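Local atomic coordinates of peptidoglycan N-acetylglucosamine deacetylase (Bacillus cereus, PDB entry 5O6Y), a protein that removes acetyl groups from N-acetylglucosamine residues of bacterial peptidoglycan in a zinc-dependent hydrolysis and also acts on soluble chitin substrates. Residues H79-P84 against R95-K100; P84-V89 against R117-E122; Q140-T145 against P166-L171. All coordinates share one frame; numbering follows the deposited sequence.

Contact 1: residues H79-P84 against R95-K100; sequences HTYSHP and RNQIIK. With 5YA (4-naphthalen-1-yl-~{N}-oxidanyl-benzamide), chain H.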
loop_
_atom_site.group_PDB
_atom_site.type_symbol
_atom_site.label_atom_id
_atom_site.label_comp_id
_atom_site.label_asym_id
_atom_site.label_seq_id
_atom_site.Cartn_x
_atom_site.Cartn_y
_atom_site.Cartn_z
ATOM N N HIS A 79 -4.960 -6.355 0.853
ATOM C CA HIS A 79 -4.178 -6.817 -0.289
ATOM C C HIS A 79 -4.570 -8.236 -0.695
ATOM O O HIS A 79 -3.736 -8.998 -1.190
ATOM C CB HIS A 79 -2.682 -6.737 0.022
ATOM C CG HIS A 79 -1.809 -6.682 -1.195
ATOM N ND1 HIS A 79 -2.220 -6.121 -2.384
ATOM C CD2 HIS A 79 -0.544 -7.118 -1.403
ATOM C CE1 HIS A 79 -1.247 -6.214 -3.273
ATOM N NE2 HIS A 79 -0.218 -6.815 -2.703
ATOM N N THR A 80 -5.847 -8.587 -0.500
ATOM C CA THR A 80 -6.404 -9.929 -0.686
ATOM C C THR A 80 -5.779 -10.939 0.271
ATOM O O THR A 80 -4.874 -10.603 1.043
ATOM C CB THR A 80 -6.251 -10.427 -2.130
ATOM O OG1 THR A 80 -4.892 -10.816 -2.371
ATOM C CG2 THR A 80 -6.667 -9.353 -3.129
ATOM N N TYR A 81 -6.262 -12.182 0.223
ATOM C CA TYR A 81 -5.852 -13.219 1.166
ATOM C C TYR A 81 -4.609 -13.971 0.694
ATOM O O TYR A 81 -3.591 -13.996 1.394
ATOM C CB TYR A 81 -7.011 -14.196 1.403
ATOM C CG TYR A 81 -6.679 -15.317 2.364
ATOM C CD1 TYR A 81 -6.809 -15.143 3.736
ATOM C CD2 TYR A 81 -6.237 -16.551 1.899
ATOM C CE1 TYR A 81 -6.504 -16.163 4.617
ATOM C CE2 TYR A 81 -5.930 -17.577 2.772
ATOM C CZ TYR A 81 -6.065 -17.379 4.130
ATOM O OH TYR A 81 -5.761 -18.399 5.004
ATOM N N SER A 82 -4.678 -14.592 -0.486
ATOM C CA SER A 82 -3.614 -15.473 -0.960
ATOM C C SER A 82 -2.931 -14.946 -2.219
ATOM O O SER A 82 -2.261 -15.712 -2.920
ATOM C CB SER A 82 -4.156 -16.882 -1.201
ATOM O OG SER A 82 -5.199 -16.876 -2.160
ATOM N N HIS A 83 -3.090 -13.658 -2.519
ATOM C CA HIS A 83 -2.389 -12.982 -3.608
ATOM C C HIS A 83 -2.617 -13.645 -4.965
ATOM O O HIS A 83 -1.648 -14.068 -5.608
ATOM C CB HIS A 83 -0.889 -12.936 -3.297
ATOM C CG HIS A 83 -0.174 -11.768 -3.901
ATOM N ND1 HIS A 83 0.549 -11.861 -5.071
ATOM C CD2 HIS A 83 -0.057 -10.484 -3.488
ATOM C CE1 HIS A 83 1.074 -10.683 -5.356
ATOM N NE2 HIS A 83 0.723 -9.830 -4.411
ATOM N N PRO A 84 -3.868 -13.758 -5.447
ATOM C CA PRO A 84 -4.075 -14.313 -6.790
ATOM C C PRO A 84 -4.222 -13.228 -7.845
ATOM O O PRO A 84 -4.450 -12.062 -7.514
ATOM C CB PRO A 84 -5.372 -15.109 -6.626
ATOM C CG PRO A 84 -6.159 -14.272 -5.661
ATOM C CD PRO A 84 -5.154 -13.581 -4.746
ATOM N N ARG A 95 -14.834 -11.765 -4.371
ATOM C CA ARG A 95 -15.493 -11.309 -3.152
ATOM C C ARG A 95 -15.119 -12.154 -1.942
ATOM O O ARG A 95 -15.248 -11.680 -0.809
ATOM C CB ARG A 95 -17.009 -11.300 -3.355
ATOM C CG ARG A 95 -17.457 -10.248 -4.354
ATOM C CD ARG A 95 -18.844 -10.503 -4.913
ATOM N NE ARG A 95 -19.075 -9.681 -6.099
ATOM C CZ ARG A 95 -20.231 -9.596 -6.749
ATOM N NH1 ARG A 95 -21.285 -10.283 -6.330
ATOM N NH2 ARG A 95 -20.335 -8.818 -7.818
ATOM N N ASN A 96 -14.652 -13.385 -2.150
ATOM C CA ASN A 96 -14.188 -14.187 -1.025
ATOM C C ASN A 96 -12.814 -13.729 -0.552
ATOM O O ASN A 96 -12.557 -13.684 0.654
ATOM C CB ASN A 96 -14.154 -15.668 -1.404
ATOM C CG ASN A 96 -14.290 -16.578 -0.202
ATOM O OD1 ASN A 96 -15.400 -16.896 0.227
ATOM N ND2 ASN A 96 -13.159 -17.005 0.351
ATOM N N GLN A 97 -11.924 -13.385 -1.485
ATOM C CA GLN A 97 -10.599 -12.903 -1.108
ATOM C C GLN A 97 -10.687 -11.587 -0.341
ATOM O O GLN A 97 -9.895 -11.341 0.577
ATOM C CB GLN A 97 -9.728 -12.737 -2.354
ATOM C CG GLN A 97 -9.354 -14.040 -3.043
ATOM C CD GLN A 97 -8.088 -14.660 -2.482
ATOM O OE1 GLN A 97 -7.278 -13.981 -1.848
ATOM N NE2 GLN A 97 -7.912 -15.957 -2.715
ATOM N N ILE A 98 -11.647 -10.733 -0.699
ATOM C CA ILE A 98 -11.770 -9.430 -0.050
ATOM C C ILE A 98 -12.365 -9.585 1.347
ATOM O O ILE A 98 -11.750 -9.201 2.348
ATOM C CB ILE A 98 -12.615 -8.474 -0.911
ATOM C CG1 ILE A 98 -11.978 -8.277 -2.290
ATOM C CG2 ILE A 98 -12.798 -7.140 -0.202
ATOM C CD1 ILE A 98 -10.594 -7.675 -2.251
ATOM N N ILE A 99 -13.573 -10.152 1.428
ATOM C CA ILE A 99 -14.304 -10.207 2.692
ATOM C C ILE A 99 -13.560 -11.038 3.727
ATOM O O ILE A 99 -13.587 -10.724 4.923
ATOM C CB ILE A 99 -15.730 -10.743 2.451
ATOM C CG1 ILE A 99 -16.479 -9.836 1.472
ATOM C CG2 ILE A 99 -16.498 -10.856 3.760
ATOM C CD1 ILE A 99 -17.844 -10.360 1.077
ATOM N N LYS A 100 -12.881 -12.102 3.294
ATOM C CA LYS A 100 -12.115 -12.920 4.229
ATOM C C LYS A 100 -10.979 -12.119 4.849
ATOM O O LYS A 100 -10.796 -12.118 6.072
ATOM C CB LYS A 100 -11.579 -14.159 3.511
ATOM C CG LYS A 100 -10.951 -15.207 4.408
ATOM C CD LYS A 100 -10.417 -16.362 3.570
ATOM C CE LYS A 100 -9.810 -17.454 4.434
ATOM N NZ LYS A 100 -9.140 -18.495 3.606
HETATM C C1 5YA H . 6.801 -4.195 -11.909
HETATM C C2 5YA H . 6.174 -4.628 -10.737
HETATM C C3 5YA H . 4.793 -4.805 -10.681
HETATM C C4 5YA H . 4.001 -4.523 -11.837
HETATM C C5 5YA H . 4.641 -4.080 -13.033
HETATM C C6 5YA H . 6.058 -3.918 -13.054
HETATM C C7 5YA H . 2.583 -4.681 -11.829
HETATM C C8 5YA H . 1.848 -4.401 -12.978
HETATM O O1 5YA H . 1.564 -5.548 -5.132
HETATM C C9 5YA H . 2.477 -3.967 -14.148
HETATM C C10 5YA H . 3.858 -3.803 -14.191
HETATM C C11 5YA H . 4.165 -5.260 -9.405
HETATM C C12 5YA H . 3.475 -4.337 -8.644
HETATM C C13 5YA H . 2.881 -4.711 -7.455
HETATM N N1 5YA H . 2.545 -7.539 -5.127
HETATM C C14 5YA H . 2.982 -6.012 -7.006
HETATM C C15 5YA H . 3.680 -6.948 -7.759
HETATM C C16 5YA H . 4.273 -6.571 -8.958
HETATM C C17 5YA H . 2.307 -6.362 -5.679
HETATM O O2 5YA H . 1.930 -7.861 -3.904
#

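Contact 2: residues P84-V89 against R117-E122; sequences PNLAKV and RPPYGE. With 5YA (4-naphthalen-1-yl-~{N}-oxidanyl-benzamide), chain H.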
loop_
_atom_site.group_PDB
_atom_site.type_symbol
_atom_site.label_atom_id
_atom_site.label_comp_id
_atom_site.label_asym_id
_atom_site.label_seq_id
_atom_site.Cartn_x
_atom_site.Cartn_y
_atom_site.Cartn_z
ATOM N N PRO A 84 -3.868 -13.758 -5.447
ATOM C CA PRO A 84 -4.075 -14.313 -6.790
ATOM C C PRO A 84 -4.222 -13.228 -7.845
ATOM O O PRO A 84 -4.450 -12.062 -7.514
ATOM C CB PRO A 84 -5.372 -15.109 -6.626
ATOM C CG PRO A 84 -6.159 -14.272 -5.661
ATOM C CD PRO A 84 -5.154 -13.581 -4.746
ATOM N N ASN A 85 -4.097 -13.596 -9.117
ATOM C CA ASN A 85 -4.374 -12.668 -10.210
ATOM C C ASN A 85 -5.883 -12.471 -10.291
ATOM O O ASN A 85 -6.606 -13.326 -10.808
ATOM C CB ASN A 85 -3.807 -13.204 -11.520
ATOM C CG ASN A 85 -3.818 -12.171 -12.635
ATOM O OD1 ASN A 85 -4.681 -11.295 -12.683
ATOM N ND2 ASN A 85 -2.852 -12.273 -13.542
ATOM N N LEU A 86 -6.364 -11.335 -9.777
ATOM C CA LEU A 86 -7.802 -11.096 -9.698
ATOM C C LEU A 86 -8.474 -11.092 -11.065
ATOM O O LEU A 86 -9.687 -11.322 -11.146
ATOM C CB LEU A 86 -8.080 -9.774 -8.979
ATOM C CG LEU A 86 -7.878 -9.771 -7.463
ATOM C CD1 LEU A 86 -8.346 -8.450 -6.881
ATOM C CD2 LEU A 86 -8.629 -10.929 -6.828
ATOM N N ALA A 87 -7.721 -10.840 -12.138
ATOM C CA ALA A 87 -8.279 -10.916 -13.481
ATOM C C ALA A 87 -8.612 -12.342 -13.902
ATOM O O ALA A 87 -9.354 -12.522 -14.874
ATOM C CB ALA A 87 -7.310 -10.292 -14.488
ATOM N N LYS A 88 -8.101 -13.354 -13.199
ATOM C CA LYS A 88 -8.326 -14.749 -13.557
ATOM C C LYS A 88 -9.298 -15.458 -12.622
ATOM O O LYS A 88 -9.462 -16.676 -12.732
ATOM C CB LYS A 88 -6.999 -15.512 -13.586
ATOM C CG LYS A 88 -6.043 -15.077 -14.684
ATOM C CD LYS A 88 -4.726 -15.837 -14.602
ATOM C CE LYS A 88 -3.797 -15.456 -15.745
ATOM N NZ LYS A 88 -2.470 -16.119 -15.619
ATOM N N VAL A 89 -9.946 -14.737 -11.711
ATOM C CA VAL A 89 -10.883 -15.337 -10.772
ATOM C C VAL A 89 -12.291 -14.866 -11.108
ATOM O O VAL A 89 -12.494 -13.880 -11.822
ATOM C CB VAL A 89 -10.536 -15.009 -9.304
ATOM C CG1 VAL A 89 -9.065 -15.288 -9.025
ATOM C CG2 VAL A 89 -10.895 -13.564 -8.979
ATOM N N ARG A 117 -5.759 -2.777 -2.577
ATOM C CA ARG A 117 -4.798 -2.753 -3.675
ATOM C C ARG A 117 -4.784 -4.136 -4.307
ATOM O O ARG A 117 -4.483 -5.130 -3.613
ATOM C CB ARG A 117 -3.396 -2.352 -3.215
ATOM C CG ARG A 117 -2.372 -2.405 -4.341
ATOM C CD ARG A 117 -1.048 -1.783 -3.940
ATOM N NE ARG A 117 -1.111 -0.326 -3.891
ATOM C CZ ARG A 117 -0.139 0.442 -3.409
ATOM N NH1 ARG A 117 0.965 -0.114 -2.928
ATOM N NH2 ARG A 117 -0.273 1.762 -3.401
ATOM N N PRO A 118 -5.102 -4.262 -5.591
ATOM C CA PRO A 118 -5.091 -5.576 -6.229
ATOM C C PRO A 118 -3.672 -6.014 -6.535
ATOM O O PRO A 118 -2.854 -5.213 -7.014
ATOM C CB PRO A 118 -5.899 -5.347 -7.515
ATOM C CG PRO A 118 -5.663 -3.909 -7.837
ATOM C CD PRO A 118 -5.524 -3.194 -6.515
ATOM N N PRO A 119 -3.334 -7.271 -6.251
ATOM C CA PRO A 119 -1.993 -7.767 -6.585
ATOM C C PRO A 119 -1.733 -7.690 -8.082
ATOM O O PRO A 119 -2.629 -7.909 -8.900
ATOM C CB PRO A 119 -2.014 -9.217 -6.087
ATOM C CG PRO A 119 -3.462 -9.555 -5.910
ATOM C CD PRO A 119 -4.141 -8.278 -5.546
ATOM N N TYR A 120 -0.490 -7.360 -8.431
ATOM C CA TYR A 120 -0.040 -7.118 -9.799
ATOM C C TYR A 120 -0.796 -5.981 -10.479
ATOM O O TYR A 120 -0.634 -5.772 -11.686
ATOM C CB TYR A 120 -0.135 -8.382 -10.666
ATOM C CG TYR A 120 0.183 -9.672 -9.945
ATOM C CD1 TYR A 120 1.493 -10.025 -9.650
ATOM C CD2 TYR A 120 -0.830 -10.550 -9.577
ATOM C CE1 TYR A 120 1.785 -11.208 -8.996
ATOM C CE2 TYR A 120 -0.549 -11.735 -8.925
ATOM C CZ TYR A 120 0.760 -12.060 -8.637
ATOM O OH TYR A 120 1.042 -13.239 -7.987
ATOM N N GLY A 121 -1.619 -5.240 -9.739
ATOM C CA GLY A 121 -2.434 -4.196 -10.327
ATOM C C GLY A 121 -3.553 -4.681 -11.219
ATOM O O GLY A 121 -4.179 -3.865 -11.901
ATOM N N GLU A 122 -3.831 -5.983 -11.231
ATOM C CA GLU A 122 -4.832 -6.563 -12.116
ATOM C C GLU A 122 -6.196 -6.528 -11.439
ATOM O O GLU A 122 -6.354 -7.044 -10.328
ATOM C CB GLU A 122 -4.457 -8.000 -12.478
ATOM C CG GLU A 122 -3.050 -8.170 -13.026
ATOM C CD GLU A 122 -3.021 -8.296 -14.536
ATOM O OE1 GLU A 122 -4.021 -7.920 -15.186
ATOM O OE2 GLU A 122 -1.999 -8.776 -15.070
HETATM C C1 5YA H . 6.801 -4.195 -11.909
HETATM C C2 5YA H . 6.174 -4.628 -10.737
HETATM C C3 5YA H . 4.793 -4.805 -10.681
HETATM C C4 5YA H . 4.001 -4.523 -11.837
HETATM C C5 5YA H . 4.641 -4.080 -13.033
HETATM C C6 5YA H . 6.058 -3.918 -13.054
HETATM C C7 5YA H . 2.583 -4.681 -11.829
HETATM C C8 5YA H . 1.848 -4.401 -12.978
HETATM O O1 5YA H . 1.564 -5.548 -5.132
HETATM C C9 5YA H . 2.477 -3.967 -14.148
HETATM C C10 5YA H . 3.858 -3.803 -14.191
HETATM C C11 5YA H . 4.165 -5.260 -9.405
HETATM C C12 5YA H . 3.475 -4.337 -8.644
HETATM C C13 5YA H . 2.881 -4.711 -7.455
HETATM N N1 5YA H . 2.545 -7.539 -5.127
HETATM C C14 5YA H . 2.982 -6.012 -7.006
HETATM C C15 5YA H . 3.680 -6.948 -7.759
HETATM C C16 5YA H . 4.273 -6.571 -8.958
HETATM C C17 5YA H . 2.307 -6.362 -5.679
HETATM O O2 5YA H . 1.930 -7.861 -3.904
#

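Contact 3: residues Q140-T145 against P166-L171; sequences QWSVDT and PGSVIL. With NA (sodium ion), chain Q; NA (sodium ion), chain N; 5YA (4-naphthalen-1-yl-~{N}-oxidanyl-benzamide), chain H; PE3 (3,6,9,12,15,18,21,24,27,30,33,36,39-tridecaoxahentetracontane-1,41-diol), chain I.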
loop_
_atom_site.group_PDB
_atom_site.type_symbol
_atom_site.label_atom_id
_atom_site.label_comp_id
_atom_site.label_asym_id
_atom_site.label_seq_id
_atom_site.Cartn_x
_atom_site.Cartn_y
_atom_site.Cartn_z
ATOM N N GLN A 140 -3.816 2.280 -6.753
ATOM C CA GLN A 140 -2.643 1.638 -7.331
ATOM C C GLN A 140 -1.383 2.380 -6.905
ATOM O O GLN A 140 -1.142 2.560 -5.707
ATOM C CB GLN A 140 -2.753 1.587 -8.856
ATOM C CG GLN A 140 -4.030 0.939 -9.378
ATOM C CD GLN A 140 -3.973 -0.579 -9.380
ATOM O OE1 GLN A 140 -3.204 -1.189 -8.636
ATOM N NE2 GLN A 140 -4.789 -1.197 -10.226
ATOM N N TRP A 141 -0.581 2.822 -7.871
ATOM C CA TRP A 141 0.655 3.536 -7.576
ATOM C C TRP A 141 1.117 4.258 -8.833
ATOM O O TRP A 141 0.708 3.923 -9.948
ATOM C CB TRP A 141 1.748 2.586 -7.073
ATOM C CG TRP A 141 2.120 1.537 -8.074
ATOM C CD1 TRP A 141 3.111 1.609 -9.012
ATOM C CD2 TRP A 141 1.498 0.258 -8.248
ATOM N NE1 TRP A 141 3.147 0.454 -9.754
ATOM C CE2 TRP A 141 2.166 -0.392 -9.305
ATOM C CE3 TRP A 141 0.443 -0.402 -7.612
ATOM C CZ2 TRP A 141 1.811 -1.665 -9.740
ATOM C CZ3 TRP A 141 0.094 -1.670 -8.043
ATOM C CH2 TRP A 141 0.776 -2.287 -9.097
ATOM N N SER A 142 1.983 5.255 -8.638
ATOM C CA SER A 142 2.559 6.005 -9.744
ATOM C C SER A 142 4.080 6.021 -9.750
ATOM O O SER A 142 4.670 6.483 -10.734
ATOM C CB SER A 142 2.043 7.455 -9.743
ATOM O OG SER A 142 2.443 8.151 -8.575
ATOM N N VAL A 143 4.733 5.547 -8.690
ATOM C CA VAL A 143 6.185 5.420 -8.638
ATOM C C VAL A 143 6.507 4.004 -8.183
ATOM O O VAL A 143 6.142 3.608 -7.070
ATOM C CB VAL A 143 6.832 6.449 -7.694
ATOM C CG1 VAL A 143 8.346 6.284 -7.691
ATOM C CG2 VAL A 143 6.452 7.861 -8.101
ATOM N N ASP A 144 7.185 3.245 -9.038
ATOM C CA ASP A 144 7.516 1.855 -8.761
ATOM C C ASP A 144 8.998 1.751 -8.432
ATOM O O ASP A 144 9.847 2.077 -9.268
ATOM C CB ASP A 144 7.167 0.960 -9.949
ATOM C CG ASP A 144 7.299 -0.512 -9.621
ATOM O OD1 ASP A 144 7.465 -0.844 -8.429
ATOM O OD2 ASP A 144 7.242 -1.336 -10.556
ATOM N N THR A 145 9.304 1.292 -7.217
ATOM C CA THR A 145 10.690 1.089 -6.819
ATOM C C THR A 145 11.305 -0.151 -7.448
ATOM O O THR A 145 12.530 -0.302 -7.385
ATOM C CB THR A 145 10.799 0.981 -5.296
ATOM O OG1 THR A 145 10.047 -0.151 -4.839
ATOM C CG2 THR A 145 10.266 2.238 -4.633
ATOM N N PRO A 166 4.305 15.961 -6.567
ATOM C CA PRO A 166 3.189 16.116 -5.627
ATOM C C PRO A 166 2.058 15.148 -5.946
ATOM O O PRO A 166 1.564 15.087 -7.075
ATOM C CB PRO A 166 2.766 17.573 -5.831
ATOM C CG PRO A 166 4.031 18.260 -6.206
ATOM C CD PRO A 166 4.819 17.265 -7.024
ATOM N N GLY A 167 1.663 14.369 -4.941
ATOM C CA GLY A 167 0.627 13.373 -5.101
ATOM C C GLY A 167 1.113 11.984 -5.452
ATOM O O GLY A 167 0.280 11.092 -5.656
ATOM N N SER A 168 2.424 11.765 -5.520
ATOM C CA SER A 168 2.947 10.458 -5.895
ATOM C C SER A 168 2.615 9.409 -4.840
ATOM O O SER A 168 2.682 9.670 -3.635
ATOM C CB SER A 168 4.461 10.525 -6.097
ATOM O OG SER A 168 4.795 11.311 -7.226
ATOM N N VAL A 169 2.252 8.216 -5.303
ATOM C CA VAL A 169 2.029 7.057 -4.447
ATOM C C VAL A 169 3.113 6.041 -4.783
ATOM O O VAL A 169 3.144 5.500 -5.895
ATOM C CB VAL A 169 0.627 6.463 -4.638
ATOM C CG1 VAL A 169 0.455 5.226 -3.767
ATOM C CG2 VAL A 169 -0.439 7.501 -4.316
ATOM N N ILE A 170 4.004 5.780 -3.830
ATOM C CA ILE A 170 5.201 4.977 -4.064
ATOM C C ILE A 170 4.945 3.554 -3.593
ATOM O O ILE A 170 4.304 3.337 -2.560
ATOM C CB ILE A 170 6.418 5.591 -3.344
ATOM C CG1 ILE A 170 6.485 7.096 -3.617
ATOM C CG2 ILE A 170 7.698 4.911 -3.790
ATOM C CD1 ILE A 170 7.490 7.839 -2.766
ATOM N N LEU A 171 5.448 2.581 -4.346
ATOM C CA LEU A 171 5.206 1.173 -4.064
ATOM C C LEU A 171 6.497 0.520 -3.587
ATOM O O LEU A 171 7.516 0.564 -4.283
ATOM C CB LEU A 171 4.657 0.460 -5.299
ATOM C CG LEU A 171 4.650 -1.071 -5.314
ATOM C CD1 LEU A 171 3.973 -1.655 -4.087
ATOM C CD2 LEU A 171 3.975 -1.555 -6.576
HETATM NA NA NA Q . 2.156 16.646 -9.437
HETATM NA NA NA N . 3.505 10.578 -9.408
HETATM C C1 5YA H . 6.801 -4.195 -11.909
HETATM C C2 5YA H . 6.174 -4.628 -10.737
HETATM C C3 5YA H . 4.793 -4.805 -10.681
HETATM C C4 5YA H . 4.001 -4.523 -11.837
HETATM C C5 5YA H . 4.641 -4.080 -13.033
HETATM C C6 5YA H . 6.058 -3.918 -13.054
HETATM C C7 5YA H . 2.583 -4.681 -11.829
HETATM C C8 5YA H . 1.848 -4.401 -12.978
HETATM O O1 5YA H . 1.564 -5.548 -5.132
HETATM C C9 5YA H . 2.477 -3.967 -14.148
HETATM C C10 5YA H . 3.858 -3.803 -14.191
HETATM C C11 5YA H . 4.165 -5.260 -9.405
HETATM C C12 5YA H . 3.475 -4.337 -8.644
HETATM C C13 5YA H . 2.881 -4.711 -7.455
HETATM N N1 5YA H . 2.545 -7.539 -5.127
HETATM C C14 5YA H . 2.982 -6.012 -7.006
HETATM C C15 5YA H . 3.680 -6.948 -7.759
HETATM C C16 5YA H . 4.273 -6.571 -8.958
HETATM C C17 5YA H . 2.307 -6.362 -5.679
HETATM O O2 5YA H . 1.930 -7.861 -3.904
HETATM O O25 PE3 I . 1.508 0.932 -13.010
HETATM C C24 PE3 I . 0.637 1.433 -12.033
HETATM C C23 PE3 I . -0.676 0.659 -12.115
HETATM O O22 PE3 I . -0.419 -0.588 -12.695
HETATM O O HOH W 1 4.888 9.591 -11.796
#

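Contact 1: residues H79-P84 against R95-K100
Thr80 meets helix 91-109 at Gln97, and the CA atoms of these two residues come within 5.2 Å of each other. The CB of Thr80 lies near Gln97 OE1, and its methyl CG2 turns loosely toward CD1 of Ile98, so a short branched residue fits between amide and isoleucine. Tyr81 makes two quite different contacts. Its backbone N donates to Gln97 OE1 over 2.9 Å, tilted 17° from the carbonyl plane. Its ring, with CG anti to the backbone N (chi1 180°), presents a face to Lys100, whose fully extended chain carries NZ to 3.5 Å from the Tyr81 ring centroid in a cation-pi contact. CE of the same lysine adds a CH-pi contact over that face, while the phenol OH bonds to Glu60. Ser82 completes the grip on Gln97. Its N reaches OE1 at 3.0 Å in the carbonyl plane, on a lone pair, with an N-H...O angle of 167°. Its OG accepts from Gln97 NE2 at 2.9 Å, close to the amide plane. Bonds at both ends fix the rotation of the amide; a glutamine bent at chi2 suits the place because it accepts and donates at once, and NE2 also reaches Glu93. The loop so held is the His-x-x-x-His motif of the polysaccharide deacetylases: His79 and His83 are zinc ligands of the enzyme. Both leave the backbone away from the helix, and in this structure their NE2 atoms meet the bound hydroxamate, His79 NE2 donating to its O2 over 2.7 Å. Pro84 then approaches Gln97 from the opposite direction, CG at 3.7 Å from Gln97 CD and CD at 3.6 Å from Gln97 OE1. Lacking a backbone N-H, the proline offers the amide carbon contacts alone.

Contact 2: residues P84-V89 against R117-E122
Leu86 and Asn85 pack against Pro118, Pro119 and Glu122 in a loop-to-loop contact held by van der Waals forces, joining the loop after strand 75-78 to the loop after strand 115-116. Residues 117-120, Arg-Pro-Pro-Tyr, match a family motif that borders the active-site groove in polysaccharide deacetylases. Leu86 carries the apolar part: its CD1 reaches Pro118 CB at 4.0 Å, the two side chains crossing at about a right angle, and its CB rests 3.5 Å from the carbonyl O of Glu122. Pro119 brings its CG edge up to the carbonyl O of Pro84. Asn85 is chosen for its shape as much as for its polarity. Its OD1 accepts from Ala87 N at 3.1 Å, the donor tilted 22° from the carbonyl plane, which makes an Asx turn and opens the short 3-10 segment 86-88. The same OD1 lies 3.3 Å from Glu122 CB. The glutamate, bent at chi2 (-101°), runs obliquely across the amide, the carboxylate plane 42° from the amide plane, and Ala87 is small enough to sit beside it. Tyr120 turns a ring edge, through CE2, to the peptide between Pro84 and Asn85, 4.0 Å from Asn85 N; its ring also meets that of His83 edge to face, and its carbonyl O lies 3.1 Å from atom C8 of the bound ligand. Gly121, next in the chain, has a positive phi of its own, which favours glycine. Since Asn85 OD1 is engaged within its own loop and Leu86 O bonds to Gln127, the fit between these loops depends on complementary shape, with the proline rings supplying stiffness where directional bonds are lacking.

Contact 3: residues Q140-T145 against P166-L171
Val143 and Val169 set the tight half of this contact, where strand 143-144 pairs in parallel with strand 169-173 in a beta-alpha-beta unit whose helix is 153-161. Val169 O takes two donors: Ser142 N at 3.0 Å in the carbonyl plane, and Val143 N from above it. Leu171 N answers to Val143 O at 3.0 Å. Thr145 OG1 donates to Leu171 O at 2.7 Å, and its CG2 touches Ile170 CG2, one residue serving polar and apolar neighbours. On the ligand side, CD2 of Leu171 stands over the six-membered ring of Trp141, 3.6 Å from its centroid, while a bound polyether atom lies over the opposite face. The other end is looser. There Ser142 OG, 2.8 Å from a sodium ion, and Ser168 OG, 2.6 Å from the same ion and also bonded to Phe165 N, share it with a water, and Ser142 is partly exposed. Small hydroxyl residues suit this margin because they can serve metal and backbone alike: Ser142 OG also accepts from Val169 N. Trp141 and Leu171 thus present an apolar wall to the aromatic ligand, while Asp144 bonds through OD1 to Val146 N and sets OD2 beside the naphthyl group.

From the N terminus, strand 75-78 leads into residues 79-84, which contact 1 ties to helix 91-109, closing a short loop. Contact 2 begins at Pro84, which both share, and reaches forward past that helix to 117-122, so the two contacts cross. His79 ND1 meets Arg117 O, a further tie between them. Contact 3 comes later in the chain, in series, and closes the beta-alpha-beta unit from strand 143-144 through helix 153-161 to strand 169-173. Gly121 O probably bonds to Gln140 NE2, bringing contacts 2 and 3 together, whereas contacts 1 and 3 do not touch, their nearest atoms about 7 Å apart, although all three border the bound ligand.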